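Local coordinates for protein single-stranded DNA specific exonuclease RecJ (PDB 2ZXR) that degrades single-stranded DNA from the 5' end toward the 3' end, using divalent metal ions such as magnesium or manganese for its exonuclease activity, at residues P48-L53 against R230-E235; A373-V378 against A419-P424; D386-Y391 against F400-A405; E328-V333 against T355-F360. All coordinates share one frame; numbering follows the deposited sequence.

Interaction 1: P48-L53 against R230-E235; sequences PPLALL and RALVKE
Pro48 and Leu50 lie against one side of helix 227-239, where a segment without regular structure packs on the helix close to the metal site of this DHH-family nuclease. The segment belongs to the loop that joins helix 29-37 to helix 60-70. Ala231 is the centre of the contact. Its side chain points at the loop, with Ala231 CB 3.6 Å from Pro48 CG. Ala231 CB also lies 3.5 Å from Pro48 O, so the methyl meets both the ring and the carbonyl of one proline. The side chain is small enough for the loop backbone to come close, with CA atoms of Leu50 and Ala231 5.3 Å apart. Pro48 and Leu50 both aim at the helix, while the ring of Pro49 between them turns away. The Pro48 ring crosses the aliphatic part of Arg230 at about a right angle, with Pro48 CD 3.6 Å from Arg230 CD. Beyond this, the Arg230 chain bends at chi3 (-88°) and carries its guanidinium to Leu46 O and Leu449 O, which accept from NH1. Lys234 NZ also donates to Leu46 O, so two basic side chains share that carbonyl. Leu232 faces inward to helices 211-220 and 187-201. Its side chain is about 8 Å from that of the metal ligand Asp84 and about 12 Å from the magnesium ion. Leu50 has CG anti to the backbone N (chi1 178°), which directs its two methyls along the helix. Leu50 CD1 is 4.1 Å from Leu232 CB. Glu235 OE2 pairs with Arg239. The Leu50 and Glu235 side chains cross at about a right angle, Leu50 CD2 4.2 Å from Glu235 CG.

Interaction 2: A373-V378 against A419-P424; sequences APISAV and ARFPDP
Pro374 and Ile375 close on Phe421, Ile375 from the buried side and Pro374 from the solvent side. The CG1 arm of Ile375 stands beside its backbone N (chi1 -56°). This brings Ile375 CG1 to 4.1 Å from Phe421 CB. The two side chains cross at a slant. Ile375 also rests on Tyr417 and Ala418 of helix 407-419 and on Pro358. Pro424 is buried too, and Arg4 NH1 donates to its carbonyl oxygen. Its approach to the methyl of Ala373 is modelled too close to be trusted. Pro424 CG is 4.5 Å from Pro374 CD, a loose meeting. Segment 373-378 belongs to the DHHA1 domain. The contact brings the turn before helix 377-383 against the link that leaves helix 407-419 and leads into strand 426-433. Ser376 is the N-cap of the first of these helices, and its OG makes a weak bond to Glu379 N. The other side faces solvent, with Ala373, Pro374 and Pro422 exposed. The closer contacts are those of Pro374. Its carbonyl comes obliquely to the Phe421 ring, with Pro374 O 3.6 Å from Phe421 CD2. Phe421 also meets the ring of Tyr417, their planes about 55° apart. The side chains of Pro374 and Phe421 slide past each other in opposite directions. Pro374 CG is 3.7 Å from Pro422 O and 4.2 Å from Pro422 CG.

Interaction 3: D386-Y391 against F400-A405; sequences DLLLRY and FAMDEA
Ala401 N donates to Arg390 O at 3.0 Å, and Ala401 O accepts from Leu389 N at 3.1 Å. The second donor stands above the carbonyl plane, 42° out of it. Ala401 thus bonds to two successive residues of the facing chain. Ala401 CB lies over the centre of one face of the Arg390 guanidinium, 3.7 Å from Arg390 CZ. The Arg390 chain is bent at chi2 and chi3, which folds its end back over that methyl. This is the base of the antiparallel beta hairpin of strands 390-393 and 397-401, at the edge of the mixed DHHA1 sheet. Two residues, Leu389 and Arg390, stand opposite the single Ala401, an arrangement that resembles a classic beta bulge. Leu389 has helical backbone angles there. Tyr391 and Phe400 follow as a non-hydrogen-bonded pair, with their CB atoms 3.5 Å apart. Their rings lead away from each other. Tyr391 OH bonds to Arg382 NE, and Phe400 meets Phe410 of helix 407-419. Leu388 packs against Phe400 and Met402. Leu388 CD2 touches Phe400 CD1 at 3.7 Å, oblique to the ring, and Met402 SD at 3.6 Å. Past the hairpin a water continues the link, donating to Leu387 O and accepting from Asp403 N at 2.9 Å. Asp403 OD1 forms an Asx turn by accepting from Ala405 N at 2.8 Å, through its anti lone pair.

Interaction 4: E328-V333 against T355-F360; sequences EAKAIV and TLRPVF
Arg357 turns CG beside its backbone N (chi1 -64°) and bends again at chi2 (-66°), then runs straight past the carbonyl of Ala329 toward Glu328. Ala329 O lies over one face of the guanidinium. It is 3.2 Å from Arg357 NE, but the angle is too poor for a hydrogen bond. At the guanidinium edge, Arg357 NH2 makes a weak, long salt bridge to Glu328 OE2 (3.4 Å), with the two planes 81° apart. NH1 donates to a water that also donates to Lys330 O, and its stronger partner is Asp423. Further along, the chains become parallel strands. Ile332 N donates to Pro358 O at 3.0 Å, and Phe360 N to Ile332 O at 2.8 Å. Both bonds are nearly straight. Ile332 CD1 meets Thr355 CG2 tip to tip at a tight 3.3 Å. On the other face, Val333 CG1 lies 4.0 Å from Phe360 CB. These strands belong to a beta-alpha-beta unit, with helix 341-355 as its connection. That helix covers the Ile332 and Val359 face. Helix 407-419 packs on Val333, and helix 377-383 on Phe360.

Interactions 2, 3 and 4 cluster in the DHHA1 region, while interaction 1 stands apart, its centre about 36 to 42 Å from theirs. Interaction 1 lies near the metal site; the other three lie away from the annotated sites. Interactions 2 and 4 are about 10 Å apart between centres and joined by charge: Asp423 OD2 is 3.1 Å from Arg357 NH1, with a weaker pairing to Lys330 NZ. Ile375 CD1 also packs on Pro358 CG at 3.5 Å. Interaction 3 is nested in the chain loop closed by interaction 2, and Val378 O touches Tyr391 CE2. Interactions 3 and 4 lie at the two outer edges of one five-stranded sheet.

Interaction 1: P48-L53 against R230-E235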
loop_
_atom_site.group_PDB
_atom_site.type_symbol
_atom_site.label_atom_id
_atom_site.label_comp_id
_atom_site.label_asym_id
_atom_site.label_seq_id
_atom_site.Cartn_x
_atom_site.Cartn_y
_atom_site.Cartn_z
ATOM N N PRO A 48 16.441 8.960 2.049
ATOM C CA PRO A 48 17.389 8.792 0.954
ATOM C C PRO A 48 17.764 10.164 0.388
ATOM O O PRO A 48 17.024 11.158 0.541
ATOM C CB PRO A 48 16.617 7.918 -0.036
ATOM C CG PRO A 48 15.184 8.299 0.206
ATOM C CD PRO A 48 15.118 8.407 1.710
ATOM N N PRO A 49 18.945 10.251 -0.234
ATOM C CA PRO A 49 19.369 11.532 -0.810
ATOM C C PRO A 49 18.618 11.743 -2.123
ATOM O O PRO A 49 18.390 10.788 -2.873
ATOM C CB PRO A 49 20.856 11.311 -1.061
ATOM C CG PRO A 49 20.880 9.851 -1.510
ATOM C CD PRO A 49 19.967 9.205 -0.451
ATOM N N LEU A 50 18.199 12.975 -2.385
ATOM C CA LEU A 50 17.547 13.259 -3.658
ATOM C C LEU A 50 18.730 13.582 -4.559
ATOM O O LEU A 50 19.419 14.583 -4.348
ATOM C CB LEU A 50 16.641 14.479 -3.556
ATOM C CG LEU A 50 15.966 14.848 -4.882
ATOM C CD1 LEU A 50 15.165 13.649 -5.408
ATOM C CD2 LEU A 50 15.066 16.060 -4.660
ATOM N N ALA A 51 18.988 12.734 -5.541
ATOM C CA ALA A 51 20.115 12.957 -6.419
ATOM C C ALA A 51 19.733 12.862 -7.889
ATOM O O ALA A 51 18.633 12.424 -8.234
ATOM C CB ALA A 51 21.217 11.933 -6.097
ATOM N N LEU A 52 20.649 13.270 -8.753
ATOM C CA LEU A 52 20.408 13.186 -10.182
ATOM C C LEU A 52 20.742 11.762 -10.629
ATOM O O LEU A 52 21.919 11.406 -10.722
ATOM C CB LEU A 52 21.287 14.195 -10.925
ATOM C CG LEU A 52 21.254 14.205 -12.460
ATOM C CD1 LEU A 52 19.848 14.497 -12.956
ATOM C CD2 LEU A 52 22.226 15.257 -12.978
ATOM N N LEU A 53 19.712 10.952 -10.892
ATOM C CA LEU A 53 19.886 9.562 -11.331
ATOM C C LEU A 53 20.501 9.532 -12.718
ATOM O O LEU A 53 20.126 10.314 -13.573
ATOM C CB LEU A 53 18.547 8.833 -11.390
ATOM C CG LEU A 53 17.745 8.671 -10.104
ATOM C CD1 LEU A 53 16.415 8.008 -10.414
ATOM C CD2 LEU A 53 18.538 7.833 -9.118
ATOM N N ARG A 230 10.796 8.098 -3.080
ATOM C CA ARG A 230 10.500 8.522 -1.696
ATOM C C ARG A 230 11.146 9.867 -1.399
ATOM O O ARG A 230 10.543 10.733 -0.772
ATOM C CB ARG A 230 11.022 7.522 -0.640
ATOM C CG ARG A 230 11.158 8.176 0.803
ATOM C CD ARG A 230 11.717 7.238 1.954
ATOM N NE ARG A 230 10.539 6.594 2.483
ATOM C CZ ARG A 230 9.999 6.751 3.680
ATOM N NH1 ARG A 230 10.514 7.526 4.634
ATOM N NH2 ARG A 230 8.816 6.209 3.858
ATOM N N ALA A 231 12.392 10.036 -1.822
ATOM C CA ALA A 231 13.098 11.277 -1.557
ATOM C C ALA A 231 12.451 12.448 -2.292
ATOM O O ALA A 231 12.346 13.549 -1.747
ATOM C CB ALA A 231 14.560 11.146 -1.982
ATOM N N LEU A 232 12.015 12.200 -3.529
ATOM C CA LEU A 232 11.409 13.251 -4.334
ATOM C C LEU A 232 10.109 13.709 -3.708
ATOM O O LEU A 232 9.864 14.927 -3.563
ATOM C CB LEU A 232 11.161 12.767 -5.769
ATOM C CG LEU A 232 10.436 13.810 -6.648
ATOM C CD1 LEU A 232 11.402 14.962 -6.999
ATOM C CD2 LEU A 232 9.936 13.167 -7.886
ATOM N N VAL A 233 9.285 12.742 -3.313
ATOM C CA VAL A 233 8.001 13.056 -2.700
ATOM C C VAL A 233 8.183 13.797 -1.355
ATOM O O VAL A 233 7.496 14.767 -1.087
ATOM C CB VAL A 233 7.144 11.751 -2.566
ATOM C CG1 VAL A 233 5.943 11.965 -1.644
ATOM C CG2 VAL A 233 6.659 11.338 -3.995
ATOM N N LYS A 234 9.127 13.369 -0.530
ATOM C CA LYS A 234 9.325 14.066 0.736
ATOM C C LYS A 234 9.658 15.541 0.446
ATOM O O LYS A 234 9.080 16.441 1.042
ATOM C CB LYS A 234 10.445 13.410 1.550
ATOM C CG LYS A 234 10.084 11.998 2.089
ATOM C CD LYS A 234 11.344 11.264 2.657
ATOM C CE LYS A 234 11.547 11.517 4.139
ATOM N NZ LYS A 234 10.836 10.444 4.950
ATOM N N GLU A 235 10.579 15.777 -0.476
ATOM C CA GLU A 235 10.954 17.141 -0.836
ATOM C C GLU A 235 9.753 17.938 -1.382
ATOM O O GLU A 235 9.472 19.038 -0.920
ATOM C CB GLU A 235 12.070 17.106 -1.887
ATOM C CG GLU A 235 12.644 18.474 -2.300
ATOM C CD GLU A 235 13.354 19.194 -1.156
ATOM O OE1 GLU A 235 13.971 18.522 -0.310
ATOM O OE2 GLU A 235 13.321 20.431 -1.108
#

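Interaction 2: A373-V378 against A419-P424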
loop_
_atom_site.group_PDB
_atom_site.type_symbol
_atom_site.label_atom_id
_atom_site.label_comp_id
_atom_site.label_asym_id
_atom_site.label_seq_id
_atom_site.Cartn_x
_atom_site.Cartn_y
_atom_site.Cartn_z
ATOM N N ALA A 373 -5.005 -10.488 -9.820
ATOM C CA ALA A 373 -4.688 -11.886 -9.558
ATOM C C ALA A 373 -3.912 -12.603 -10.614
ATOM O O ALA A 373 -2.864 -12.097 -11.054
ATOM C CB ALA A 373 -5.957 -12.602 -9.278
ATOM N N PRO A 374 -4.371 -13.803 -11.033
ATOM C CA PRO A 374 -3.502 -14.358 -12.061
ATOM C C PRO A 374 -4.036 -14.014 -13.441
ATOM O O PRO A 374 -3.633 -14.612 -14.427
ATOM C CB PRO A 374 -3.561 -15.846 -11.777
ATOM C CG PRO A 374 -5.010 -16.035 -11.427
ATOM C CD PRO A 374 -5.270 -14.854 -10.502
ATOM N N ILE A 375 -4.959 -13.063 -13.526
ATOM C CA ILE A 375 -5.477 -12.745 -14.847
ATOM C C ILE A 375 -4.972 -11.441 -15.388
ATOM O O ILE A 375 -5.261 -10.368 -14.854
ATOM C CB ILE A 375 -6.994 -12.729 -14.881
ATOM C CG1 ILE A 375 -7.522 -14.072 -14.384
ATOM C CG2 ILE A 375 -7.473 -12.468 -16.314
ATOM C CD1 ILE A 375 -9.000 -14.114 -14.321
ATOM N N SER A 376 -4.219 -11.565 -16.471
ATOM C CA SER A 376 -3.636 -10.440 -17.165
ATOM C C SER A 376 -4.650 -9.765 -18.090
ATOM O O SER A 376 -5.255 -10.409 -18.970
ATOM C CB SER A 376 -2.423 -10.906 -17.968
ATOM O OG SER A 376 -1.970 -9.874 -18.822
ATOM N N ALA A 377 -4.817 -8.462 -17.873
ATOM C CA ALA A 377 -5.730 -7.644 -18.643
ATOM C C ALA A 377 -5.434 -7.707 -20.139
ATOM O O ALA A 377 -6.296 -8.102 -20.939
ATOM C CB ALA A 377 -5.662 -6.185 -18.160
ATOM N N VAL A 378 -4.208 -7.342 -20.506
ATOM C CA VAL A 378 -3.843 -7.310 -21.901
ATOM C C VAL A 378 -3.802 -8.682 -22.568
ATOM O O VAL A 378 -4.064 -8.791 -23.766
ATOM C CB VAL A 378 -2.505 -6.529 -22.104
ATOM C CG1 VAL A 378 -1.312 -7.287 -21.496
ATOM C CG2 VAL A 378 -2.289 -6.257 -23.569
ATOM N N ALA A 419 -11.870 -18.256 -17.297
ATOM C CA ALA A 419 -12.213 -19.578 -16.788
ATOM C C ALA A 419 -11.000 -20.507 -16.734
ATOM O O ALA A 419 -10.999 -21.476 -15.997
ATOM C CB ALA A 419 -13.311 -20.202 -17.653
ATOM N N ARG A 420 -9.971 -20.203 -17.512
ATOM C CA ARG A 420 -8.755 -21.009 -17.535
ATOM C C ARG A 420 -7.885 -20.791 -16.295
ATOM O O ARG A 420 -6.892 -21.498 -16.088
ATOM C CB ARG A 420 -7.941 -20.681 -18.792
ATOM C CG ARG A 420 -8.575 -21.225 -20.074
ATOM C CD ARG A 420 -8.091 -20.503 -21.330
ATOM N NE ARG A 420 -6.651 -20.245 -21.332
ATOM C CZ ARG A 420 -5.993 -19.676 -22.345
ATOM N NH1 ARG A 420 -6.650 -19.315 -23.445
ATOM N NH2 ARG A 420 -4.681 -19.449 -22.256
ATOM N N PHE A 421 -8.255 -19.822 -15.462
ATOM C CA PHE A 421 -7.454 -19.546 -14.283
ATOM C C PHE A 421 -8.175 -19.693 -12.963
ATOM O O PHE A 421 -9.407 -19.675 -12.900
ATOM C CB PHE A 421 -6.854 -18.139 -14.359
ATOM C CG PHE A 421 -6.063 -17.888 -15.599
ATOM C CD1 PHE A 421 -6.700 -17.691 -16.814
ATOM C CD2 PHE A 421 -4.681 -17.857 -15.559
ATOM C CE1 PHE A 421 -5.972 -17.466 -17.980
ATOM C CE2 PHE A 421 -3.938 -17.633 -16.722
ATOM C CZ PHE A 421 -4.594 -17.437 -17.936
ATOM N N PRO A 422 -7.407 -19.891 -11.883
ATOM C CA PRO A 422 -8.027 -20.026 -10.564
ATOM C C PRO A 422 -8.648 -18.690 -10.188
ATOM O O PRO A 422 -8.284 -17.654 -10.752
ATOM C CB PRO A 422 -6.856 -20.417 -9.658
ATOM C CG PRO A 422 -5.617 -20.041 -10.444
ATOM C CD PRO A 422 -6.001 -20.326 -11.860
ATOM N N ASP A 423 -9.606 -18.707 -9.273
ATOM C CA ASP A 423 -10.243 -17.462 -8.848
ATOM C C ASP A 423 -9.234 -16.524 -8.196
ATOM O O ASP A 423 -8.288 -16.967 -7.539
ATOM C CB ASP A 423 -11.356 -17.746 -7.845
ATOM C CG ASP A 423 -12.535 -18.449 -8.478
ATOM O OD1 ASP A 423 -13.379 -18.982 -7.725
ATOM O OD2 ASP A 423 -12.612 -18.450 -9.730
ATOM N N PRO A 424 -9.405 -15.208 -8.400
ATOM C CA PRO A 424 -8.460 -14.270 -7.773
ATOM C C PRO A 424 -8.729 -14.269 -6.259
ATOM O O PRO A 424 -9.864 -14.493 -5.838
ATOM C CB PRO A 424 -8.831 -12.920 -8.405
ATOM C CG PRO A 424 -9.414 -13.318 -9.762
ATOM C CD PRO A 424 -10.248 -14.532 -9.408
#

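Interaction 3: D386-Y391 against F400-A405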
loop_
_atom_site.group_PDB
_atom_site.type_symbol
_atom_site.label_atom_id
_atom_site.label_comp_id
_atom_site.label_asym_id
_atom_site.label_seq_id
_atom_site.Cartn_x
_atom_site.Cartn_y
_atom_site.Cartn_z
ATOM N N ASP A 386 -8.826 -10.795 -32.544
ATOM C CA ASP A 386 -9.375 -10.718 -33.895
ATOM C C ASP A 386 -10.627 -9.822 -33.917
ATOM O O ASP A 386 -10.970 -9.238 -34.950
ATOM C CB ASP A 386 -9.751 -12.120 -34.392
ATOM C CG ASP A 386 -10.775 -12.800 -33.494
ATOM O OD1 ASP A 386 -10.464 -13.096 -32.317
ATOM O OD2 ASP A 386 -11.913 -13.039 -33.956
ATOM N N LEU A 387 -11.285 -9.722 -32.764
ATOM C CA LEU A 387 -12.525 -8.954 -32.600
ATOM C C LEU A 387 -12.344 -7.463 -32.361
ATOM O O LEU A 387 -13.303 -6.706 -32.390
ATOM C CB LEU A 387 -13.296 -9.524 -31.409
ATOM C CG LEU A 387 -14.378 -10.593 -31.476
ATOM C CD1 LEU A 387 -14.232 -11.479 -32.690
ATOM C CD2 LEU A 387 -14.335 -11.375 -30.176
ATOM N N LEU A 388 -11.116 -7.037 -32.125
ATOM C CA LEU A 388 -10.851 -5.642 -31.786
ATOM C C LEU A 388 -10.247 -4.780 -32.874
ATOM O O LEU A 388 -9.516 -5.269 -33.733
ATOM C CB LEU A 388 -9.943 -5.610 -30.556
ATOM C CG LEU A 388 -10.376 -6.557 -29.437
ATOM C CD1 LEU A 388 -9.330 -6.555 -28.317
ATOM C CD2 LEU A 388 -11.743 -6.134 -28.918
ATOM N N LEU A 389 -10.549 -3.491 -32.824
ATOM C CA LEU A 389 -10.012 -2.547 -33.786
ATOM C C LEU A 389 -8.584 -2.203 -33.374
ATOM O O LEU A 389 -7.738 -1.857 -34.207
ATOM C CB LEU A 389 -10.876 -1.281 -33.817
ATOM C CG LEU A 389 -12.291 -1.561 -34.316
ATOM C CD1 LEU A 389 -13.154 -0.307 -34.207
ATOM C CD2 LEU A 389 -12.204 -2.059 -35.791
ATOM N N ARG A 390 -8.326 -2.287 -32.074
ATOM C CA ARG A 390 -7.002 -2.007 -31.536
ATOM C C ARG A 390 -7.089 -2.187 -30.035
ATOM O O ARG A 390 -8.182 -2.114 -29.453
ATOM C CB ARG A 390 -6.582 -0.578 -31.848
ATOM C CG ARG A 390 -7.661 0.427 -31.541
ATOM C CD ARG A 390 -7.074 1.716 -31.049
ATOM N NE ARG A 390 -7.583 2.062 -29.720
ATOM C CZ ARG A 390 -8.324 3.138 -29.458
ATOM N NH1 ARG A 390 -8.649 3.972 -30.442
ATOM N NH2 ARG A 390 -8.729 3.393 -28.212
ATOM N N TYR A 391 -5.944 -2.439 -29.411
ATOM C CA TYR A 391 -5.900 -2.630 -27.967
ATOM C C TYR A 391 -4.465 -2.534 -27.465
ATOM O O TYR A 391 -3.507 -2.644 -28.247
ATOM C CB TYR A 391 -6.468 -3.994 -27.591
ATOM C CG TYR A 391 -5.560 -5.171 -27.901
ATOM C CD1 TYR A 391 -5.342 -5.592 -29.216
ATOM C CD2 TYR A 391 -4.953 -5.892 -26.871
ATOM C CE1 TYR A 391 -4.547 -6.707 -29.495
ATOM C CE2 TYR A 391 -4.153 -7.012 -27.131
ATOM C CZ TYR A 391 -3.956 -7.418 -28.444
ATOM O OH TYR A 391 -3.184 -8.536 -28.699
ATOM N N PHE A 400 -9.035 -0.666 -25.220
ATOM C CA PHE A 400 -9.265 -1.138 -26.573
ATOM C C PHE A 400 -10.381 -0.373 -27.236
ATOM O O PHE A 400 -10.985 0.501 -26.628
ATOM C CB PHE A 400 -9.557 -2.656 -26.583
ATOM C CG PHE A 400 -10.783 -3.085 -25.785
ATOM C CD1 PHE A 400 -12.001 -3.345 -26.428
ATOM C CD2 PHE A 400 -10.713 -3.265 -24.404
ATOM C CE1 PHE A 400 -13.140 -3.789 -25.694
ATOM C CE2 PHE A 400 -11.831 -3.695 -23.672
ATOM C CZ PHE A 400 -13.051 -3.959 -24.323
ATOM N N ALA A 401 -10.610 -0.665 -28.512
ATOM C CA ALA A 401 -11.693 -0.065 -29.255
ATOM C C ALA A 401 -12.295 -1.289 -29.943
ATOM O O ALA A 401 -11.582 -2.271 -30.219
ATOM C CB ALA A 401 -11.171 0.955 -30.275
ATOM N N MET A 402 -13.591 -1.235 -30.230
ATOM C CA MET A 402 -14.270 -2.368 -30.829
ATOM C C MET A 402 -15.697 -2.018 -31.241
ATOM O O MET A 402 -16.366 -1.194 -30.607
ATOM C CB MET A 402 -14.316 -3.513 -29.813
ATOM C CG MET A 402 -15.238 -4.666 -30.164
ATOM S SD MET A 402 -15.365 -5.920 -28.838
ATOM C CE MET A 402 -16.744 -5.286 -27.899
ATOM N N ASP A 403 -16.167 -2.653 -32.309
ATOM C CA ASP A 403 -17.517 -2.413 -32.773
ATOM C C ASP A 403 -18.416 -3.066 -31.725
ATOM O O ASP A 403 -18.287 -4.259 -31.451
ATOM C CB ASP A 403 -17.713 -3.064 -34.144
ATOM C CG ASP A 403 -19.030 -2.686 -34.773
ATOM O OD1 ASP A 403 -20.077 -2.975 -34.170
ATOM O OD2 ASP A 403 -19.017 -2.097 -35.866
ATOM N N GLU A 404 -19.312 -2.291 -31.120
ATOM C CA GLU A 404 -20.187 -2.858 -30.095
ATOM C C GLU A 404 -21.036 -4.041 -30.565
ATOM O O GLU A 404 -21.560 -4.803 -29.745
ATOM C CB GLU A 404 -21.084 -1.768 -29.507
ATOM C CG GLU A 404 -20.300 -0.676 -28.804
ATOM C CD GLU A 404 -21.198 0.374 -28.133
ATOM O OE1 GLU A 404 -22.414 0.397 -28.417
ATOM O OE2 GLU A 404 -20.683 1.179 -27.325
ATOM N N ALA A 405 -21.167 -4.221 -31.875
ATOM C CA ALA A 405 -21.981 -5.333 -32.395
ATOM C C ALA A 405 -21.323 -6.659 -32.056
ATOM O O ALA A 405 -21.984 -7.681 -31.966
ATOM C CB ALA A 405 -22.163 -5.207 -33.931
HETATM O O HOH W 1 -14.225 -4.171 -33.840
#

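Interaction 4: E328-V333 against T355-F360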
loop_
_atom_site.group_PDB
_atom_site.type_symbol
_atom_site.label_atom_id
_atom_site.label_comp_id
_atom_site.label_asym_id
_atom_site.label_seq_id
_atom_site.Cartn_x
_atom_site.Cartn_y
_atom_site.Cartn_z
ATOM N N GLU A 328 -20.748 -14.901 -9.473
ATOM C CA GLU A 328 -19.489 -15.613 -9.355
ATOM C C GLU A 328 -18.920 -15.871 -10.750
ATOM O O GLU A 328 -18.302 -16.906 -11.005
ATOM C CB GLU A 328 -19.705 -16.911 -8.571
ATOM C CG GLU A 328 -20.243 -16.670 -7.127
ATOM C CD GLU A 328 -19.169 -16.161 -6.136
ATOM O OE1 GLU A 328 -19.532 -15.465 -5.151
ATOM O OE2 GLU A 328 -17.969 -16.465 -6.330
ATOM N N ALA A 329 -19.138 -14.905 -11.647
ATOM C CA ALA A 329 -18.634 -14.985 -13.016
ATOM C C ALA A 329 -17.122 -14.832 -12.964
ATOM O O ALA A 329 -16.595 -14.103 -12.132
ATOM C CB ALA A 329 -19.247 -13.881 -13.868
ATOM N N LYS A 330 -16.417 -15.522 -13.847
ATOM C CA LYS A 330 -14.970 -15.440 -13.854
ATOM C C LYS A 330 -14.517 -14.078 -14.381
ATOM O O LYS A 330 -13.380 -13.669 -14.164
ATOM C CB LYS A 330 -14.383 -16.569 -14.707
ATOM C CG LYS A 330 -14.027 -17.854 -13.936
ATOM C CD LYS A 330 -15.137 -18.330 -13.001
ATOM C CE LYS A 330 -14.706 -19.597 -12.235
ATOM N NZ LYS A 330 -15.371 -19.682 -10.890
ATOM N N ALA A 331 -15.415 -13.383 -15.074
ATOM C CA ALA A 331 -15.108 -12.071 -15.619
ATOM C C ALA A 331 -16.398 -11.295 -15.762
ATOM O O ALA A 331 -17.407 -11.850 -16.163
ATOM C CB ALA A 331 -14.417 -12.202 -16.967
ATOM N N ILE A 332 -16.367 -10.018 -15.391
ATOM C CA ILE A 332 -17.526 -9.161 -15.504
ATOM C C ILE A 332 -17.329 -8.361 -16.801
ATOM O O ILE A 332 -16.313 -7.676 -16.988
ATOM C CB ILE A 332 -17.637 -8.279 -14.258
ATOM C CG1 ILE A 332 -17.830 -9.196 -13.049
ATOM C CG2 ILE A 332 -18.815 -7.331 -14.361
ATOM C CD1 ILE A 332 -17.975 -8.461 -11.738
ATOM N N VAL A 333 -18.292 -8.490 -17.712
ATOM C CA VAL A 333 -18.195 -7.840 -19.008
ATOM C C VAL A 333 -19.493 -7.122 -19.260
ATOM O O VAL A 333 -20.535 -7.735 -19.454
ATOM C CB VAL A 333 -17.901 -8.896 -20.123
ATOM C CG1 VAL A 333 -17.505 -8.208 -21.437
ATOM C CG2 VAL A 333 -16.788 -9.820 -19.666
ATOM N N THR A 355 -16.080 -6.730 -6.249
ATOM C CA THR A 355 -16.226 -8.059 -6.806
ATOM C C THR A 355 -15.012 -9.009 -6.813
ATOM O O THR A 355 -15.163 -10.242 -6.834
ATOM C CB THR A 355 -16.745 -7.811 -8.244
ATOM O OG1 THR A 355 -18.078 -8.306 -8.377
ATOM C CG2 THR A 355 -15.802 -8.361 -9.260
ATOM N N LEU A 356 -13.814 -8.447 -6.811
ATOM C CA LEU A 356 -12.604 -9.260 -6.872
ATOM C C LEU A 356 -12.596 -10.104 -8.157
ATOM O O LEU A 356 -12.262 -11.289 -8.138
ATOM C CB LEU A 356 -12.514 -10.162 -5.640
ATOM C CG LEU A 356 -11.383 -9.845 -4.648
ATOM C CD1 LEU A 356 -11.127 -8.336 -4.539
ATOM C CD2 LEU A 356 -11.741 -10.451 -3.304
ATOM N N ARG A 357 -12.975 -9.476 -9.271
ATOM C CA ARG A 357 -13.007 -10.132 -10.577
ATOM C C ARG A 357 -12.510 -9.166 -11.657
ATOM O O ARG A 357 -12.619 -7.948 -11.521
ATOM C CB ARG A 357 -14.432 -10.540 -10.949
ATOM C CG ARG A 357 -15.089 -11.567 -10.066
ATOM C CD ARG A 357 -14.401 -12.892 -10.180
ATOM N NE ARG A 357 -15.079 -13.884 -9.360
ATOM C CZ ARG A 357 -14.713 -15.156 -9.279
ATOM N NH1 ARG A 357 -13.672 -15.589 -9.980
ATOM N NH2 ARG A 357 -15.376 -15.982 -8.482
ATOM N N PRO A 358 -11.956 -9.705 -12.750
ATOM C CA PRO A 358 -11.472 -8.845 -13.830
ATOM C C PRO A 358 -12.720 -8.125 -14.366
ATOM O O PRO A 358 -13.821 -8.704 -14.366
ATOM C CB PRO A 358 -10.907 -9.844 -14.840
ATOM C CG PRO A 358 -10.560 -11.046 -14.011
ATOM C CD PRO A 358 -11.693 -11.128 -13.030
ATOM N N VAL A 359 -12.583 -6.871 -14.790
ATOM C CA VAL A 359 -13.739 -6.156 -15.307
ATOM C C VAL A 359 -13.401 -5.545 -16.647
ATOM O O VAL A 359 -12.325 -4.962 -16.840
ATOM C CB VAL A 359 -14.234 -5.061 -14.312
ATOM C CG1 VAL A 359 -15.401 -4.249 -14.914
ATOM C CG2 VAL A 359 -14.709 -5.730 -13.027
ATOM N N PHE A 360 -14.326 -5.740 -17.585
ATOM C CA PHE A 360 -14.239 -5.250 -18.948
ATOM C C PHE A 360 -15.508 -4.427 -19.179
ATOM O O PHE A 360 -16.618 -4.936 -19.015
ATOM C CB PHE A 360 -14.245 -6.410 -19.959
ATOM C CG PHE A 360 -13.132 -7.398 -19.775
ATOM C CD1 PHE A 360 -13.096 -8.234 -18.654
ATOM C CD2 PHE A 360 -12.107 -7.472 -20.700
ATOM C CE1 PHE A 360 -12.039 -9.132 -18.458
ATOM C CE2 PHE A 360 -11.052 -8.353 -20.516
ATOM C CZ PHE A 360 -11.016 -9.185 -19.391
HETATM O O HOH W 2 -11.949 -14.677 -12.015
#